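Local structure of Glyoxalase/Bleomycin resistance protein (Bacillus cereus ATCC 14579, 1XQA) at residues R18-K23 and E102-F107; E89-K92 and T98-V101. The protein is of unknown function but binds magnesium and belongs to the glyoxalase/bleomycin resistance/dioxygenase superfamily, so it is possibly a glyoxalase-like metalloenzyme. One frame throughout, in Å; residues are numbered along the deposited sequence.

Interaction 1: R18-K23 and E102-F107; sequences REFLEK and EAPGGF
The methyl group of A103 approaches the F20 ring obliquely, with CB 3.8 Å from CE2 of F20. A103 is the first of two residues by which the end of a β-hairpin rests on helix 14-25, and it shows how a single aromatic side chain can join a helix to a turn without polar bonds. P104 carries more of the contact. Its CD lies over one face of the F20 ring, 3.5 Å from the ring centroid and 17° off the normal, in a CH-pi interaction. The overlap is displaced toward the CB end of the ring, where CD of P104 is 3.4 Å from CG of F20. The phenyl group reaches the proline because CG of F20 stands anti to the backbone N (chi1 -176°), and the two side chains cross nearly at a right angle. P104 and G105 form the corner of a type II β-turn, closed by a hydrogen bond from G106 N to A103 O (3.0 Å). G105 and G106 both take positive phi, a backbone shape that glycine adopts readily. With F107 the chain re-enters the hairpin, and F107 O accepts a bond from A103 N (2.8 Å). The F107 ring turns back along its own hairpin to place one face against the A103 methyl, 3.9 Å above the ring plane. Y24, one turn along the helix, and F86, from the loop after helix 71-83, bring further rings to F20, and F86 also touches P104. I109 of strand 107-112 touches F20, L21 and A103. L21 also packs on L48 and L50 of strand 47-52. The contact lies in the buried interior, where helix 14-25 meets the hairpin formed by strands 97-103 and 107-112.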
loop_
_atom_site.group_PDB
_atom_site.type_symbol
_atom_site.label_atom_id
_atom_site.label_comp_id
_atom_site.label_asym_id
_atom_site.label_seq_id
_atom_site.Cartn_x
_atom_site.Cartn_y
_atom_site.Cartn_z
ATOM N N ARG A 18 5.298 -1.294 -8.562
ATOM C CA ARG A 18 3.899 -1.435 -8.109
ATOM C C ARG A 18 3.747 -1.351 -6.595
ATOM O O ARG A 18 2.899 -0.620 -6.072
ATOM C CB ARG A 18 3.326 -2.755 -8.604
ATOM C CG ARG A 18 1.935 -3.077 -8.074
ATOM C CD ARG A 18 1.472 -4.405 -8.586
ATOM N NE ARG A 18 0.275 -4.851 -7.881
ATOM C CZ ARG A 18 -0.301 -6.037 -8.059
ATOM N NH1 ARG A 18 0.198 -6.912 -8.942
ATOM N NH2 ARG A 18 -1.393 -6.341 -7.375
ATOM N N GLU A 19 4.561 -2.115 -5.877
ATOM C CA GLU A 19 4.375 -2.215 -4.445
ATOM C C GLU A 19 4.703 -0.875 -3.753
ATOM O O GLU A 19 4.045 -0.497 -2.791
ATOM C CB GLU A 19 5.135 -3.427 -3.880
ATOM C CG GLU A 19 6.538 -3.166 -3.436
ATOM C CD GLU A 19 7.316 -4.446 -3.123
ATOM O OE1 GLU A 19 8.571 -4.383 -3.178
ATOM O OE2 GLU A 19 6.681 -5.494 -2.849
ATOM N N PHE A 20 5.691 -0.157 -4.283
ATOM C CA PHE A 20 6.049 1.180 -3.798
ATOM C C PHE A 20 4.890 2.164 -4.015
ATOM O O PHE A 20 4.513 2.914 -3.105
ATOM C CB PHE A 20 7.296 1.683 -4.536
ATOM C CG PHE A 20 7.808 3.006 -4.039
ATOM C CD1 PHE A 20 8.545 3.072 -2.854
ATOM C CD2 PHE A 20 7.575 4.189 -4.769
ATOM C CE1 PHE A 20 9.050 4.292 -2.398
ATOM C CE2 PHE A 20 8.078 5.421 -4.312
ATOM C CZ PHE A 20 8.817 5.463 -3.116
ATOM N N LEU A 21 4.299 2.128 -5.216
ATOM C CA LEU A 21 3.188 3.034 -5.546
ATOM C C LEU A 21 1.941 2.732 -4.717
ATOM O O LEU A 21 1.213 3.652 -4.305
ATOM C CB LEU A 21 2.891 3.000 -7.050
ATOM C CG LEU A 21 3.959 3.643 -7.928
ATOM C CD1 LEU A 21 3.767 3.185 -9.387
ATOM C CD2 LEU A 21 3.978 5.186 -7.795
ATOM N N GLU A 22 1.711 1.449 -4.450
ATOM C CA GLU A 22 0.625 1.037 -3.551
ATOM C C GLU A 22 0.839 1.512 -2.131
ATOM O O GLU A 22 -0.046 2.125 -1.542
ATOM C CB GLU A 22 0.444 -0.479 -3.568
ATOM C CG GLU A 22 -0.129 -0.947 -4.888
ATOM C CD GLU A 22 -0.039 -2.444 -5.091
ATOM O OE1 GLU A 22 0.672 -3.129 -4.327
ATOM O OE2 GLU A 22 -0.661 -2.925 -6.050
ATOM N N LYS A 23 2.021 1.250 -1.590
ATOM C CA LYS A 23 2.304 1.570 -0.198
ATOM C C LYS A 23 2.297 3.068 0.094
ATOM O O LYS A 23 1.632 3.519 1.038
ATOM C CB LYS A 23 3.649 0.975 0.213
ATOM C CG LYS A 23 3.913 1.106 1.719
ATOM C CD LYS A 23 5.133 0.350 2.127
ATOM C CE LYS A 23 5.369 0.540 3.610
ATOM N NZ LYS A 23 6.410 -0.405 4.133
ATOM N N GLU A 102 13.850 8.874 -5.465
ATOM C CA GLU A 102 14.166 7.929 -6.531
ATOM C C GLU A 102 13.417 6.660 -6.232
ATOM O O GLU A 102 13.697 6.004 -5.218
ATOM C CB GLU A 102 15.652 7.626 -6.552
ATOM C CG GLU A 102 16.513 8.834 -6.457
ATOM C CD GLU A 102 16.922 9.320 -7.793
ATOM O OE1 GLU A 102 18.150 9.297 -8.059
ATOM O OE2 GLU A 102 16.019 9.699 -8.574
ATOM N N ALA A 103 12.480 6.311 -7.114
ATOM C CA ALA A 103 11.528 5.227 -6.860
ATOM C C ALA A 103 12.034 3.889 -7.376
ATOM O O ALA A 103 12.787 3.847 -8.370
ATOM C CB ALA A 103 10.191 5.546 -7.501
ATOM N N PRO A 104 11.625 2.787 -6.708
ATOM C CA PRO A 104 11.842 1.448 -7.251
ATOM C C PRO A 104 11.375 1.374 -8.703
ATOM O O PRO A 104 10.310 1.915 -9.049
ATOM C CB PRO A 104 10.975 0.565 -6.352
ATOM C CG PRO A 104 11.039 1.252 -5.008
ATOM C CD PRO A 104 10.965 2.732 -5.385
ATOM N N GLY A 105 12.178 0.727 -9.538
ATOM C CA GLY A 105 11.906 0.668 -10.972
ATOM C C GLY A 105 12.649 1.711 -11.793
ATOM O O GLY A 105 12.675 1.627 -13.022
ATOM N N GLY A 106 13.256 2.699 -11.136
ATOM C CA GLY A 106 14.203 3.588 -11.821
ATOM C C GLY A 106 13.686 4.894 -12.405
ATOM O O GLY A 106 14.130 5.310 -13.485
ATOM N N PHE A 107 12.768 5.543 -11.693
ATOM C CA PHE A 107 12.285 6.878 -12.055
ATOM C C PHE A 107 12.104 7.716 -10.795
ATOM O O PHE A 107 12.000 7.174 -9.687
ATOM C CB PHE A 107 10.964 6.791 -12.834
ATOM C CG PHE A 107 9.836 6.229 -12.035
ATOM C CD1 PHE A 107 8.892 7.071 -11.450
ATOM C CD2 PHE A 107 9.722 4.852 -11.836
ATOM C CE1 PHE A 107 7.851 6.549 -10.691
ATOM C CE2 PHE A 107 8.693 4.326 -11.081
ATOM C CZ PHE A 107 7.746 5.184 -10.500
#

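Interaction 2: E89-K92 and T98-V101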
loop_
_atom_site.group_PDB
_atom_site.type_symbol
_atom_site.label_atom_id
_atom_site.label_comp_id
_atom_site.label_asym_id
_atom_site.label_seq_id
_atom_site.Cartn_x
_atom_site.Cartn_y
_atom_site.Cartn_z
ATOM N N GLU A 89 15.603 14.028 1.282
ATOM C CA GLU A 89 15.918 15.200 2.075
ATOM C C GLU A 89 14.593 15.822 2.518
ATOM O O GLU A 89 13.535 15.464 1.977
ATOM C CB GLU A 89 16.828 16.176 1.303
ATOM C CG GLU A 89 16.249 16.807 0.045
ATOM C CD GLU A 89 17.168 17.878 -0.573
ATOM O OE1 GLU A 89 16.844 19.085 -0.456
ATOM O OE2 GLU A 89 18.212 17.513 -1.168
ATOM N N PRO A 90 14.626 16.717 3.524
ATOM C CA PRO A 90 13.380 17.371 3.909
ATOM C C PRO A 90 12.766 18.142 2.741
ATOM O O PRO A 90 13.489 18.538 1.824
ATOM C CB PRO A 90 13.819 18.343 5.004
ATOM C CG PRO A 90 15.065 17.753 5.546
ATOM C CD PRO A 90 15.754 17.164 4.357
ATOM N N PRO A 91 11.433 18.356 2.767
ATOM C CA PRO A 91 10.825 19.157 1.702
ATOM C C PRO A 91 11.303 20.607 1.750
ATOM O O PRO A 91 11.627 21.125 2.822
ATOM C CB PRO A 91 9.323 19.084 2.015
ATOM C CG PRO A 91 9.168 17.906 2.947
ATOM C CD PRO A 91 10.434 17.896 3.746
ATOM N N LYS A 92 11.347 21.253 0.590
ATOM C CA LYS A 92 11.778 22.655 0.520
ATOM C C LYS A 92 10.685 23.543 -0.079
ATOM O O LYS A 92 9.914 23.102 -0.924
ATOM C CB LYS A 92 13.085 22.772 -0.280
ATOM C CG LYS A 92 14.224 21.860 0.223
ATOM C CD LYS A 92 15.035 22.516 1.351
ATOM C CE LYS A 92 15.297 21.558 2.524
ATOM N NZ LYS A 92 16.354 20.529 2.301
ATOM N N THR A 98 8.109 20.983 -1.658
ATOM C CA THR A 98 8.438 19.856 -2.554
ATOM C C THR A 98 9.626 19.014 -2.087
ATOM O O THR A 98 10.618 19.539 -1.583
ATOM C CB THR A 98 8.840 20.385 -3.960
ATOM O OG1 THR A 98 7.932 21.410 -4.376
ATOM C CG2 THR A 98 8.848 19.269 -4.997
ATOM N N PHE A 99 9.545 17.702 -2.296
ATOM C CA PHE A 99 10.748 16.886 -2.275
ATOM C C PHE A 99 10.669 15.845 -3.373
ATOM O O PHE A 99 9.607 15.634 -3.973
ATOM C CB PHE A 99 10.975 16.228 -0.915
ATOM C CG PHE A 99 10.015 15.103 -0.598
ATOM C CD1 PHE A 99 10.337 13.787 -0.917
ATOM C CD2 PHE A 99 8.813 15.365 0.051
ATOM C CE1 PHE A 99 9.473 12.749 -0.616
ATOM C CE2 PHE A 99 7.935 14.326 0.365
ATOM C CZ PHE A 99 8.265 13.026 0.035
ATOM N N TYR A 100 11.802 15.209 -3.629
ATOM C CA TYR A 100 11.875 14.177 -4.638
ATOM C C TYR A 100 12.356 12.868 -4.010
ATOM O O TYR A 100 13.064 12.874 -2.995
ATOM C CB TYR A 100 12.802 14.591 -5.777
ATOM C CG TYR A 100 12.396 15.891 -6.420
ATOM C CD1 TYR A 100 11.546 15.906 -7.512
ATOM C CD2 TYR A 100 12.814 17.114 -5.884
ATOM C CE1 TYR A 100 11.150 17.102 -8.095
ATOM C CE2 TYR A 100 12.417 18.321 -6.448
ATOM C CZ TYR A 100 11.584 18.305 -7.551
ATOM O OH TYR A 100 11.195 19.498 -8.128
ATOM N N VAL A 101 12.003 11.760 -4.650
ATOM C CA VAL A 101 12.479 10.454 -4.236
ATOM C C VAL A 101 12.731 9.589 -5.468
ATOM O O VAL A 101 11.933 9.587 -6.404
ATOM C CB VAL A 101 11.498 9.765 -3.245
ATOM C CG1 VAL A 101 10.109 9.565 -3.864
ATOM C CG2 VAL A 101 12.085 8.424 -2.691
HETATM O O HOH W 1 14.886 14.033 -1.592
#
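K92 and T98 form an antiparallel, hydrogen-bonded pair: K92 N donates to T98 O and T98 N donates to K92 O, each at 2.9 Å. Next to this pair, P91 CA lies 3.3 Å from T98 O, close enough for a CA-H...O contact beside the conventional bond on the same oxygen. The apolar part of the contact is P91 against F99, whose side chains run side by side in the same direction. With CG of F99 between its backbone N and carbonyl carbon (chi1 72°), the ring lies alongside P91, and CG of P91 is 3.9 Å from CD2 of F99. Farther along, a water accepts from E89 N (3.0 Å) and donates to Y100 O (2.6 Å), bridging the two segments beyond the paired residues. A salt bridge within the loop, K92 NZ to E89 OE1 at 3.2 Å, spans P90 and P91 in sequence; the ammonium group comes from above the carboxylate plane. In the next shell, N78 of helix 71-83 donates to E89 O and also packs on P91 and F99, while backbone hydrogen bonds tie F99 to V111 of strand 107-112. T98 packs on E110, and the Y100 ring meets H63 edge-to-face; E110 and H63 both bind magnesium. The chemistry therefore divides: backbone bonds set the strand register, F99 packs against helix 71-83, and T98 and Y100 border the metal site.

Strand 97-103 unites the two contacts, which lie with centres 16 Å apart toward its two ends. Along the chain, helix segment 18-23 comes first, then 89-92 and 98-101, and finally 102-107, so interaction 2 falls between the halves of interaction 1. Interaction 2 adds the edge strand 92-93 to the sheet that also holds 64-67 and 107-112, at the surface and near the magnesium site. Interaction 1 lies deeper and joins the end of strand 97-103 to helix 14-25, which packs on the other sheet. One strand thus links a metal-bearing sheet to the other half of a fold consistent with the vicinal oxygen chelate superfamily.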